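Local coordinates for protein diol-dehydratase (Roseburia inulinivorans, PDB 5I2A) that dehydrates 1,2-propanediol as a B12-independent glycyl radical enzyme, a lyase of the pyruvate formate lyase-like family, at residues M149-F154 / N472-S477; M464-G469 / G481-F486; K593-T598 / R628-M633; D602-V607 / D621-T626. All blocks are in the same frame, centred on the assembly; numbering follows the deposited sequence.

Contact 1. Residues M149-F154 / N472-S477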
# COMPACT_ATOMS: atom_id res chain seq x y z
N MET A 149 2.03 -7.68 -25.56
CA MET A 149 1.87 -9.06 -25.11
C MET A 149 0.91 -9.80 -26.02
O MET A 149 1.12 -10.97 -26.31
CB MET A 149 1.38 -9.09 -23.66
CG MET A 149 2.44 -8.60 -22.67
SD MET A 149 1.81 -8.52 -20.98
CE MET A 149 0.72 -7.15 -21.06
N LYS A 150 -0.11 -9.10 -26.49
CA LYS A 150 -1.10 -9.68 -27.40
C LYS A 150 -0.42 -10.12 -28.70
O LYS A 150 -0.78 -11.12 -29.30
CB LYS A 150 -2.23 -8.68 -27.66
CG LYS A 150 -3.32 -9.15 -28.62
CD LYS A 150 -4.44 -8.10 -28.71
CE LYS A 150 -4.81 -7.78 -30.16
NZ LYS A 150 -5.21 -8.99 -30.94
N HIS A 151 0.60 -9.38 -29.10
CA HIS A 151 1.35 -9.72 -30.30
C HIS A 151 2.65 -10.47 -29.98
O HIS A 151 3.56 -10.56 -30.82
CB HIS A 151 1.64 -8.45 -31.10
CG HIS A 151 0.40 -7.86 -31.71
ND1 HIS A 151 -0.06 -8.25 -32.95
CD2 HIS A 151 -0.48 -6.94 -31.25
CE1 HIS A 151 -1.17 -7.58 -33.23
NE2 HIS A 151 -1.44 -6.78 -32.22
N ASN A 152 2.71 -11.02 -28.77
CA ASN A 152 3.75 -11.97 -28.38
C ASN A 152 5.19 -11.46 -28.51
O ASN A 152 6.09 -12.23 -28.88
CB ASN A 152 3.59 -13.25 -29.20
CG ASN A 152 2.23 -13.87 -29.04
OD1 ASN A 152 1.72 -13.96 -27.93
ND2 ASN A 152 1.62 -14.27 -30.14
N PHE A 153 5.43 -10.19 -28.20
CA PHE A 153 6.80 -9.71 -28.11
C PHE A 153 7.49 -10.32 -26.89
O PHE A 153 8.67 -10.63 -26.94
CB PHE A 153 6.85 -8.18 -28.04
CG PHE A 153 6.58 -7.54 -29.36
CD1 PHE A 153 7.61 -7.33 -30.26
CD2 PHE A 153 5.30 -7.20 -29.73
CE1 PHE A 153 7.36 -6.77 -31.49
CE2 PHE A 153 5.04 -6.63 -30.96
CZ PHE A 153 6.06 -6.42 -31.84
N PHE A 154 6.72 -10.49 -25.81
CA PHE A 154 7.23 -11.06 -24.57
C PHE A 154 6.06 -11.62 -23.75
O PHE A 154 4.92 -11.26 -23.98
CB PHE A 154 8.00 -10.00 -23.75
CG PHE A 154 7.18 -8.79 -23.39
CD1 PHE A 154 6.36 -8.78 -22.27
CD2 PHE A 154 7.22 -7.65 -24.18
CE1 PHE A 154 5.60 -7.67 -21.94
CE2 PHE A 154 6.46 -6.53 -23.86
CZ PHE A 154 5.64 -6.54 -22.74
N ASN A 472 -0.18 -8.75 -38.77
CA ASN A 472 -1.47 -9.18 -39.29
C ASN A 472 -2.42 -8.02 -39.58
O ASN A 472 -3.60 -8.07 -39.21
CB ASN A 472 -2.13 -10.16 -38.32
CG ASN A 472 -2.77 -11.31 -39.04
OD1 ASN A 472 -2.30 -11.73 -40.10
ND2 ASN A 472 -3.89 -11.80 -38.51
N GLY A 473 -1.91 -6.97 -40.20
CA GLY A 473 -2.74 -5.85 -40.61
C GLY A 473 -2.96 -4.74 -39.60
O GLY A 473 -3.45 -3.68 -39.95
N GLU A 474 -2.61 -4.97 -38.34
CA GLU A 474 -2.75 -3.90 -37.35
C GLU A 474 -1.41 -3.41 -36.80
O GLU A 474 -0.41 -4.12 -36.83
CB GLU A 474 -3.65 -4.35 -36.20
CG GLU A 474 -3.64 -5.84 -35.93
CD GLU A 474 -4.81 -6.28 -35.07
OE1 GLU A 474 -4.97 -7.50 -34.84
OE2 GLU A 474 -5.58 -5.40 -34.61
N ILE A 475 -1.40 -2.17 -36.33
CA ILE A 475 -0.22 -1.62 -35.67
C ILE A 475 0.08 -2.42 -34.41
O ILE A 475 -0.79 -2.62 -33.57
CB ILE A 475 -0.42 -0.13 -35.32
CG1 ILE A 475 -0.49 0.70 -36.61
CG2 ILE A 475 0.73 0.38 -34.45
CD1 ILE A 475 -0.35 2.19 -36.39
N ALA A 476 1.31 -2.92 -34.31
CA ALA A 476 1.69 -3.78 -33.19
C ALA A 476 2.93 -3.27 -32.46
O ALA A 476 3.30 -3.81 -31.42
CB ALA A 476 1.92 -5.19 -33.66
N SER A 477 3.58 -2.27 -33.04
CA SER A 477 4.81 -1.70 -32.51
C SER A 477 5.05 -0.35 -33.16
O SER A 477 4.21 0.13 -33.92
CB SER A 477 5.99 -2.65 -32.75
OG SER A 477 7.14 -2.22 -32.05
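His151 and Phe153 belong to the Schellman motif that ends helix 143-150, and they pack on Ala476 and Ser477 just beyond a small hairpin. Asn152 N bonds back to Met149 O, and Phe153 N bonds to Ala148 O. Asn152 takes the positive phi of the motif. The imidazole of His151 meets Ala476 face-on: the methyl CB stands 3.6 Å from the ring centroid, only 10° off the normal, a CH-pi contact. With CG of His151 anti to the carbonyl carbon (chi1 -69°), the ring lies against the Ala476 methyl. Glu474 comes to the rim of the same ring, with its CG 4.1 Å from His151 CE1. Its carboxylate plane stands 89° from the ring plane. Lys150 NZ and Glu474 OE1 are 4.2 Å apart, too far for a salt bridge. Phe153 brings CE2 to 3.3 Å from Ala476 O, and its CZ lies 3.9 Å from Ser477 CB. His151 ND1 is hydrogen-bonded to Asp471 OD2, which ties the ring to the hairpin. An alanine at His151 would probably leave the Ala476 methyl without its aromatic face and Asp471 without this partner. Ser477 OG turns to Gln499 on helix 489-521. Asn472 and Gly473, both with positive phi, link strands 470-471 and 474-475 through the type I' turn of a tight beta-hairpin.

Contact 2. Residues M464-G469 / G481-F486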
# COMPACT_ATOMS: atom_id res chain seq x y z
N MET A 464 9.27 -7.03 -36.95
CA MET A 464 8.68 -5.71 -37.04
C MET A 464 9.49 -4.76 -37.94
O MET A 464 8.93 -3.83 -38.51
CB MET A 464 8.51 -5.08 -35.65
CG MET A 464 7.41 -5.71 -34.80
SD MET A 464 5.77 -5.82 -35.57
CE MET A 464 5.76 -7.50 -36.19
N VAL A 465 10.78 -5.00 -38.08
CA VAL A 465 11.55 -4.16 -38.99
C VAL A 465 11.05 -4.39 -40.43
O VAL A 465 10.88 -3.43 -41.18
CB VAL A 465 13.06 -4.42 -38.91
CG1 VAL A 465 13.81 -3.53 -39.92
CG2 VAL A 465 13.56 -4.13 -37.51
N PHE A 466 10.79 -5.65 -40.78
CA PHE A 466 10.30 -5.99 -42.11
C PHE A 466 8.91 -5.43 -42.35
O PHE A 466 8.60 -4.95 -43.44
CB PHE A 466 10.30 -7.52 -42.32
CG PHE A 466 11.66 -8.09 -42.64
CD1 PHE A 466 12.16 -8.05 -43.93
CD2 PHE A 466 12.44 -8.66 -41.64
CE1 PHE A 466 13.42 -8.57 -44.23
CE2 PHE A 466 13.69 -9.17 -41.93
CZ PHE A 466 14.19 -9.12 -43.23
N SER A 467 8.07 -5.48 -41.32
CA SER A 467 6.67 -5.12 -41.47
C SER A 467 6.37 -3.69 -41.05
O SER A 467 5.21 -3.32 -40.97
CB SER A 467 5.80 -6.07 -40.66
OG SER A 467 5.93 -5.79 -39.28
N ASN A 468 7.40 -2.90 -40.76
CA ASN A 468 7.22 -1.53 -40.28
C ASN A 468 6.23 -1.46 -39.11
O ASN A 468 5.35 -0.59 -39.06
CB ASN A 468 6.76 -0.61 -41.43
CG ASN A 468 6.89 0.86 -41.08
OD1 ASN A 468 7.60 1.23 -40.14
ND2 ASN A 468 6.21 1.71 -41.84
N GLY A 469 6.39 -2.38 -38.18
CA GLY A 469 5.62 -2.35 -36.94
C GLY A 469 4.18 -2.83 -37.06
O GLY A 469 3.38 -2.57 -36.16
N GLY A 481 9.97 2.51 -40.31
CA GLY A 481 10.16 2.80 -41.73
C GLY A 481 9.92 1.62 -42.65
O GLY A 481 10.07 0.47 -42.26
N ASN A 482 9.51 1.92 -43.88
CA ASN A 482 9.38 0.89 -44.90
C ASN A 482 10.73 0.20 -45.09
O ASN A 482 11.73 0.85 -45.38
CB ASN A 482 8.89 1.49 -46.22
CG ASN A 482 8.49 0.43 -47.22
OD1 ASN A 482 9.30 -0.43 -47.59
ND2 ASN A 482 7.24 0.46 -47.64
N VAL A 483 10.76 -1.12 -44.92
CA VAL A 483 12.02 -1.85 -44.90
C VAL A 483 12.77 -1.75 -46.24
O VAL A 483 14.00 -1.83 -46.28
CB VAL A 483 11.80 -3.34 -44.53
CG1 VAL A 483 11.07 -4.08 -45.64
CG2 VAL A 483 13.12 -4.01 -44.20
N GLU A 484 12.03 -1.55 -47.32
CA GLU A 484 12.64 -1.43 -48.64
C GLU A 484 13.22 -0.05 -48.90
O GLU A 484 13.90 0.16 -49.89
CB GLU A 484 11.62 -1.77 -49.73
CG GLU A 484 11.20 -3.21 -49.68
CD GLU A 484 10.23 -3.57 -50.77
OE1 GLU A 484 9.07 -3.91 -50.44
OE2 GLU A 484 10.63 -3.52 -51.94
N SER A 485 12.97 0.89 -47.98
CA SER A 485 13.55 2.22 -48.11
C SER A 485 14.93 2.33 -47.46
O SER A 485 15.65 3.30 -47.69
CB SER A 485 12.62 3.27 -47.49
OG SER A 485 12.65 3.23 -46.07
N PHE A 486 15.32 1.35 -46.65
CA PHE A 486 16.63 1.40 -45.99
C PHE A 486 17.75 1.34 -47.01
O PHE A 486 17.74 0.48 -47.88
CB PHE A 486 16.77 0.27 -44.97
CG PHE A 486 15.83 0.38 -43.80
CD1 PHE A 486 15.55 1.62 -43.24
CD2 PHE A 486 15.23 -0.74 -43.27
CE1 PHE A 486 14.68 1.74 -42.17
CE2 PHE A 486 14.34 -0.62 -42.20
CZ PHE A 486 14.07 0.62 -41.66
O HOH W 1 11.08 -0.89 -40.35
O HOH W 2 8.28 -2.40 -44.48
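Val465, Phe466, Val483 and Phe486 form the apolar centre between the last turn of helix 459-467 and the loop before helix 489-521. Val483 points toward the last turn of the helix. Its CG2 lies 4.2 Å from Phe466 CD1 and 4.4 Å from Val465 CG1. Its CG1 sits between the backbone N and the carbonyl carbon (chi1 69°), and reaches Phe466 O at 3.4 Å. Phe486 joins from the other end of the loop and presents its ring edge, with CE2 3.7 Å from Val465 CG1. Phe492 of helix 489-521 closes on this core, edge-to-face with Phe466. The helix ends in a Schellman motif, with Asn468 at positive phi. An Asx turn follows Gly481, in which Asn482 OD1 accepts from Glu484 N. Two waters join these backbones. One donates to both Val465 O and Gly481 O. The other donates to Phe466 O and accepts from Val483 N. At the polar edge Asn468 OD1 takes the amide of Gly481, OD1 to N 2.7 Å, with an N-H...O angle of 151°. The donor stands above the carbonyl plane, 50° out of it. An alanine in place of Asn468 would probably leave Gly481 N without this acceptor and this part of the loop less firmly held. Asn468 ND2 lies 3.9 Å from Asn482 N, beside the same turn of chain.

Contact 3. Residues K593-T598 / R628-M633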
# COMPACT_ATOMS: atom_id res chain seq x y z
N LYS A 593 7.56 -23.12 -48.69
CA LYS A 593 7.45 -24.46 -48.10
C LYS A 593 6.05 -24.80 -47.61
O LYS A 593 5.83 -25.87 -47.05
CB LYS A 593 8.45 -24.61 -46.95
CG LYS A 593 9.89 -24.32 -47.33
CD LYS A 593 10.50 -25.46 -48.12
CE LYS A 593 11.93 -25.14 -48.54
NZ LYS A 593 12.63 -26.33 -49.10
N GLY A 594 5.10 -23.89 -47.80
CA GLY A 594 3.74 -24.15 -47.34
C GLY A 594 3.33 -23.29 -46.16
O GLY A 594 4.14 -22.95 -45.30
N LEU A 595 2.05 -22.93 -46.11
CA LEU A 595 1.53 -22.14 -45.01
C LEU A 595 0.76 -23.05 -44.09
O LEU A 595 0.15 -24.01 -44.55
CB LEU A 595 0.66 -20.99 -45.52
CG LEU A 595 1.30 -20.11 -46.60
CD1 LEU A 595 0.30 -19.06 -47.07
CD2 LEU A 595 2.58 -19.45 -46.12
N ASP A 596 0.79 -22.77 -42.79
CA ASP A 596 0.27 -23.72 -41.81
C ASP A 596 -1.00 -23.24 -41.13
O ASP A 596 -1.54 -22.20 -41.48
CB ASP A 596 1.35 -24.04 -40.75
CG ASP A 596 1.80 -22.80 -39.97
OD1 ASP A 596 1.19 -21.72 -40.10
OD2 ASP A 596 2.78 -22.90 -39.21
N ALA A 597 -1.45 -23.99 -40.13
CA ALA A 597 -2.67 -23.68 -39.40
C ALA A 597 -2.58 -22.32 -38.71
O ALA A 597 -3.57 -21.58 -38.66
CB ALA A 597 -2.95 -24.76 -38.38
N THR A 598 -1.41 -21.99 -38.18
CA THR A 598 -1.23 -20.71 -37.49
C THR A 598 -1.42 -19.56 -38.49
O THR A 598 -2.14 -18.61 -38.21
CB THR A 598 0.16 -20.60 -36.81
OG1 THR A 598 0.28 -21.64 -35.83
CG2 THR A 598 0.33 -19.26 -36.12
N ARG A 628 -9.27 -22.70 -45.73
CA ARG A 628 -8.96 -23.83 -46.60
C ARG A 628 -8.07 -23.33 -47.73
O ARG A 628 -7.16 -24.04 -48.18
CB ARG A 628 -10.25 -24.48 -47.14
CG ARG A 628 -10.02 -25.80 -47.89
CD ARG A 628 -11.01 -25.98 -49.04
NE ARG A 628 -11.06 -24.79 -49.89
CZ ARG A 628 -10.78 -24.78 -51.18
NH1 ARG A 628 -10.40 -25.90 -51.79
NH2 ARG A 628 -10.86 -23.65 -51.87
N GLN A 629 -8.30 -22.10 -48.15
CA GLN A 629 -7.48 -21.44 -49.17
C GLN A 629 -6.01 -21.29 -48.77
O GLN A 629 -5.12 -21.67 -49.53
CB GLN A 629 -8.09 -20.08 -49.47
CG GLN A 629 -7.30 -19.18 -50.38
CD GLN A 629 -8.03 -17.87 -50.62
OE1 GLN A 629 -9.22 -17.87 -50.94
NE2 GLN A 629 -7.33 -16.76 -50.45
N VAL A 630 -5.77 -20.71 -47.60
CA VAL A 630 -4.41 -20.55 -47.10
C VAL A 630 -3.72 -21.91 -47.01
O VAL A 630 -2.60 -22.09 -47.47
CB VAL A 630 -4.38 -19.88 -45.71
CG1 VAL A 630 -2.96 -19.85 -45.15
CG2 VAL A 630 -4.99 -18.49 -45.77
N LEU A 631 -4.42 -22.88 -46.43
CA LEU A 631 -3.88 -24.21 -46.22
C LEU A 631 -3.55 -24.90 -47.54
O LEU A 631 -2.59 -25.67 -47.60
CB LEU A 631 -4.87 -25.05 -45.42
CG LEU A 631 -5.06 -24.59 -43.98
CD1 LEU A 631 -6.01 -25.52 -43.28
CD2 LEU A 631 -3.71 -24.55 -43.27
N GLU A 632 -4.32 -24.62 -48.58
CA GLU A 632 -4.16 -25.32 -49.85
C GLU A 632 -3.49 -24.45 -50.90
O GLU A 632 -3.37 -24.85 -52.05
CB GLU A 632 -5.52 -25.82 -50.37
CG GLU A 632 -6.06 -27.00 -49.57
CD GLU A 632 -7.44 -27.47 -50.01
OE1 GLU A 632 -8.07 -26.80 -50.86
OE2 GLU A 632 -7.89 -28.51 -49.50
N MET A 633 -3.06 -23.27 -50.50
CA MET A 633 -2.46 -22.36 -51.45
C MET A 633 -1.25 -22.96 -52.13
O MET A 633 -0.39 -23.55 -51.48
CB MET A 633 -2.03 -21.07 -50.77
CG MET A 633 -1.39 -20.14 -51.77
SD MET A 633 -0.49 -18.79 -51.03
CE MET A 633 0.10 -17.98 -52.51
O HOH W 3 0.14 -23.47 -48.19
O HOH W 4 -0.83 -26.17 -45.65
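Leu595 faces Val630 and Met633 between the loop before helix 597-613 and the end of helix 620-632. Its CB lies 3.8 Å from Val630 CG1 and also comes near Val630 O. CG, anti to the carbonyl carbon (chi1 -52°), carries the branch on toward the helix end. At the tip, CD1 meets two groups. Leu595 CD1 lies 3.9 Å from Val630 CG1. The same CD1 is 4.0 Å from Met633 SD. The Leu595 and Val630 side chains cross at about a right angle. Met633 reaches in with a chain extended beyond CG.

Leu631 answers from the helix. Its CD2 rests on the backbone of the loop, 3.7 Å from Asp596 O and 3.9 Å from Ala597 N. No direct hydrogen bond joins the two segments, but water does. One water accepts from Leu595 N and donates to Val630 O, with a weak further bond to Met633 O. A second water lies 2.6 Å from Leu595 O and 2.7 Å from Leu631 O, and donates to both. The CB of Asp596 points away from the helix end. Its OD1 caps Thr599 N, and its OD2 bonds His716 ND1. Val630 also packs on Thr599, Ala600 and Ile603. The contact thus sits where an N-capped helix start meets the end of its antiparallel partner, at the open end of a helical hairpin.

Contact 4. Residues D602-V607 / D621-T626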
# COMPACT_ATOMS: atom_id res chain seq x y z
N ASP A 602 -4.39 -16.75 -38.57
CA ASP A 602 -4.05 -15.33 -38.57
C ASP A 602 -4.80 -14.58 -39.67
O ASP A 602 -5.47 -13.58 -39.43
CB ASP A 602 -2.55 -15.11 -38.76
CG ASP A 602 -1.74 -15.37 -37.49
OD1 ASP A 602 -2.32 -15.46 -36.39
OD2 ASP A 602 -0.51 -15.47 -37.62
N ILE A 603 -4.67 -15.08 -40.90
CA ILE A 603 -5.31 -14.46 -42.04
C ILE A 603 -6.84 -14.53 -41.94
O ILE A 603 -7.54 -13.58 -42.30
CB ILE A 603 -4.82 -15.11 -43.34
CG1 ILE A 603 -3.34 -14.79 -43.51
CG2 ILE A 603 -5.60 -14.61 -44.54
CD1 ILE A 603 -2.66 -15.59 -44.58
N ALA A 604 -7.35 -15.64 -41.40
CA ALA A 604 -8.78 -15.78 -41.17
C ALA A 604 -9.26 -14.69 -40.23
O ALA A 604 -10.29 -14.06 -40.48
CB ALA A 604 -9.10 -17.15 -40.59
N MET A 605 -8.51 -14.45 -39.15
CA MET A 605 -8.88 -13.42 -38.18
C MET A 605 -8.77 -12.03 -38.78
O MET A 605 -9.61 -11.17 -38.53
CB MET A 605 -8.02 -13.52 -36.92
CG MET A 605 -8.24 -14.80 -36.14
SD MET A 605 -9.88 -14.95 -35.42
CE MET A 605 -9.77 -13.76 -34.08
N GLN A 606 -7.74 -11.81 -39.59
CA GLN A 606 -7.57 -10.52 -40.25
C GLN A 606 -8.72 -10.22 -41.20
O GLN A 606 -9.22 -9.10 -41.24
CB GLN A 606 -6.25 -10.48 -41.01
CG GLN A 606 -6.06 -9.18 -41.76
CD GLN A 606 -4.67 -9.02 -42.32
OE1 GLN A 606 -3.81 -9.87 -42.12
NE2 GLN A 606 -4.44 -7.91 -43.01
N VAL A 607 -9.13 -11.22 -41.98
CA VAL A 607 -10.25 -11.07 -42.91
C VAL A 607 -11.55 -10.76 -42.15
O VAL A 607 -12.30 -9.86 -42.53
CB VAL A 607 -10.42 -12.34 -43.77
CG1 VAL A 607 -11.84 -12.45 -44.32
CG2 VAL A 607 -9.39 -12.36 -44.88
N ASP A 621 -18.87 -18.84 -43.97
CA ASP A 621 -18.49 -19.37 -45.27
C ASP A 621 -17.30 -18.62 -45.86
O ASP A 621 -16.42 -19.21 -46.47
CB ASP A 621 -19.68 -19.31 -46.24
CG ASP A 621 -20.21 -17.90 -46.40
OD1 ASP A 621 -20.82 -17.38 -45.44
OD2 ASP A 621 -20.01 -17.31 -47.48
N VAL A 622 -17.28 -17.31 -45.67
CA VAL A 622 -16.19 -16.49 -46.18
C VAL A 622 -14.89 -16.82 -45.43
O VAL A 622 -13.81 -16.86 -46.02
CB VAL A 622 -16.49 -14.99 -46.04
CG1 VAL A 622 -15.43 -14.18 -46.76
CG2 VAL A 622 -17.88 -14.66 -46.58
N ILE A 623 -15.01 -17.06 -44.14
CA ILE A 623 -13.82 -17.27 -43.33
C ILE A 623 -13.34 -18.72 -43.49
O ILE A 623 -12.13 -18.97 -43.54
CB ILE A 623 -14.07 -16.90 -41.85
CG1 ILE A 623 -14.03 -15.38 -41.67
CG2 ILE A 623 -12.98 -17.46 -40.97
CD1 ILE A 623 -15.21 -14.65 -42.17
N ALA A 624 -14.27 -19.66 -43.61
CA ALA A 624 -13.92 -21.07 -43.82
C ALA A 624 -13.24 -21.29 -45.15
O ALA A 624 -12.42 -22.20 -45.29
CB ALA A 624 -15.14 -21.95 -43.70
N ASN A 625 -13.57 -20.46 -46.13
CA ASN A 625 -12.92 -20.58 -47.43
C ASN A 625 -11.62 -19.81 -47.46
O ASN A 625 -10.79 -20.03 -48.32
CB ASN A 625 -13.84 -20.09 -48.57
CG ASN A 625 -15.08 -20.94 -48.70
OD1 ASN A 625 -15.02 -22.17 -48.68
ND2 ASN A 625 -16.22 -20.29 -48.87
N THR A 626 -11.43 -18.93 -46.48
CA THR A 626 -10.16 -18.24 -46.36
C THR A 626 -9.15 -19.22 -45.77
O THR A 626 -8.04 -19.34 -46.26
CB THR A 626 -10.25 -16.99 -45.49
OG1 THR A 626 -11.17 -16.07 -46.08
CG2 THR A 626 -8.89 -16.33 -45.37
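Two antiparallel helices of a helical hairpin, 597-613 and 620-632, meet here through Thr626 and Ile623 on one side and Ile603, Ala604 and Val607 on the other. The axes of segments 602-607 and 621-626 approach to 9.1 Å, and their directions differ by 152°. Thr626 carries much of the contact. Its methyl CG2 is anti to the backbone N and points at the facing helix. Thr626 CG2 lies 3.8 Å from Ile603 CG2 and 4.0 Å from Val607 CG2. The same CG2 is 4.2 Å from Ala604 CA, so the methyl rests on three residues spread over one turn. Thr626 and Val607 slide past each other in opposite directions.

The hydroxyl of Thr626 turns back to its own helix (chi1 -62°). OG1 donates to Val622 O at 2.8 Å, and the donor is tilted 24° from the carbonyl plane. This bond satisfies the polar end within the helix and fixes the turn of the side chain, with the methyl left for the apolar contact.

The second point of packing is Ala604 on Ile623. Ala604 CB lies 3.9 Å from Ile623 CG2, and Ile623 CG1 lies 4.1 Å from Ala604 O. The alanine is small, and here the backbones come nearest, with Ala604 CA and Ile623 CA 5.7 Å apart. Ala604 also touches Ile627, one turn on from Ile623. No hydrogen bond crosses between the segments. This is plain apolar packing between the antiparallel helices of an alpha-hairpin.

In the fold
Contact 1 opens at 149-154, at the end of helix 143-150, and closes after 317 intervening residues at 472-477. Before it closes, contact 2 opens at 464-469; it closes at 481-486, so the two cross. They also touch: Gly469 O probably bonds Ala476 N, and Met464 packs on Phe153 and Ser477. The end of helix 459-467 is thereby joined to the end of helix 143-150 and to the loop before helix 489-521. Contacts 3 and 4 follow in series. Contact 4, nested inside the loop closed by contact 3, pairs helices 597-613 and 620-632, while contact 3 joins the end of 620-632 to the lead-in of 597-613. Asn472 of contact 1 links this hairpin to the body through Asp602 O.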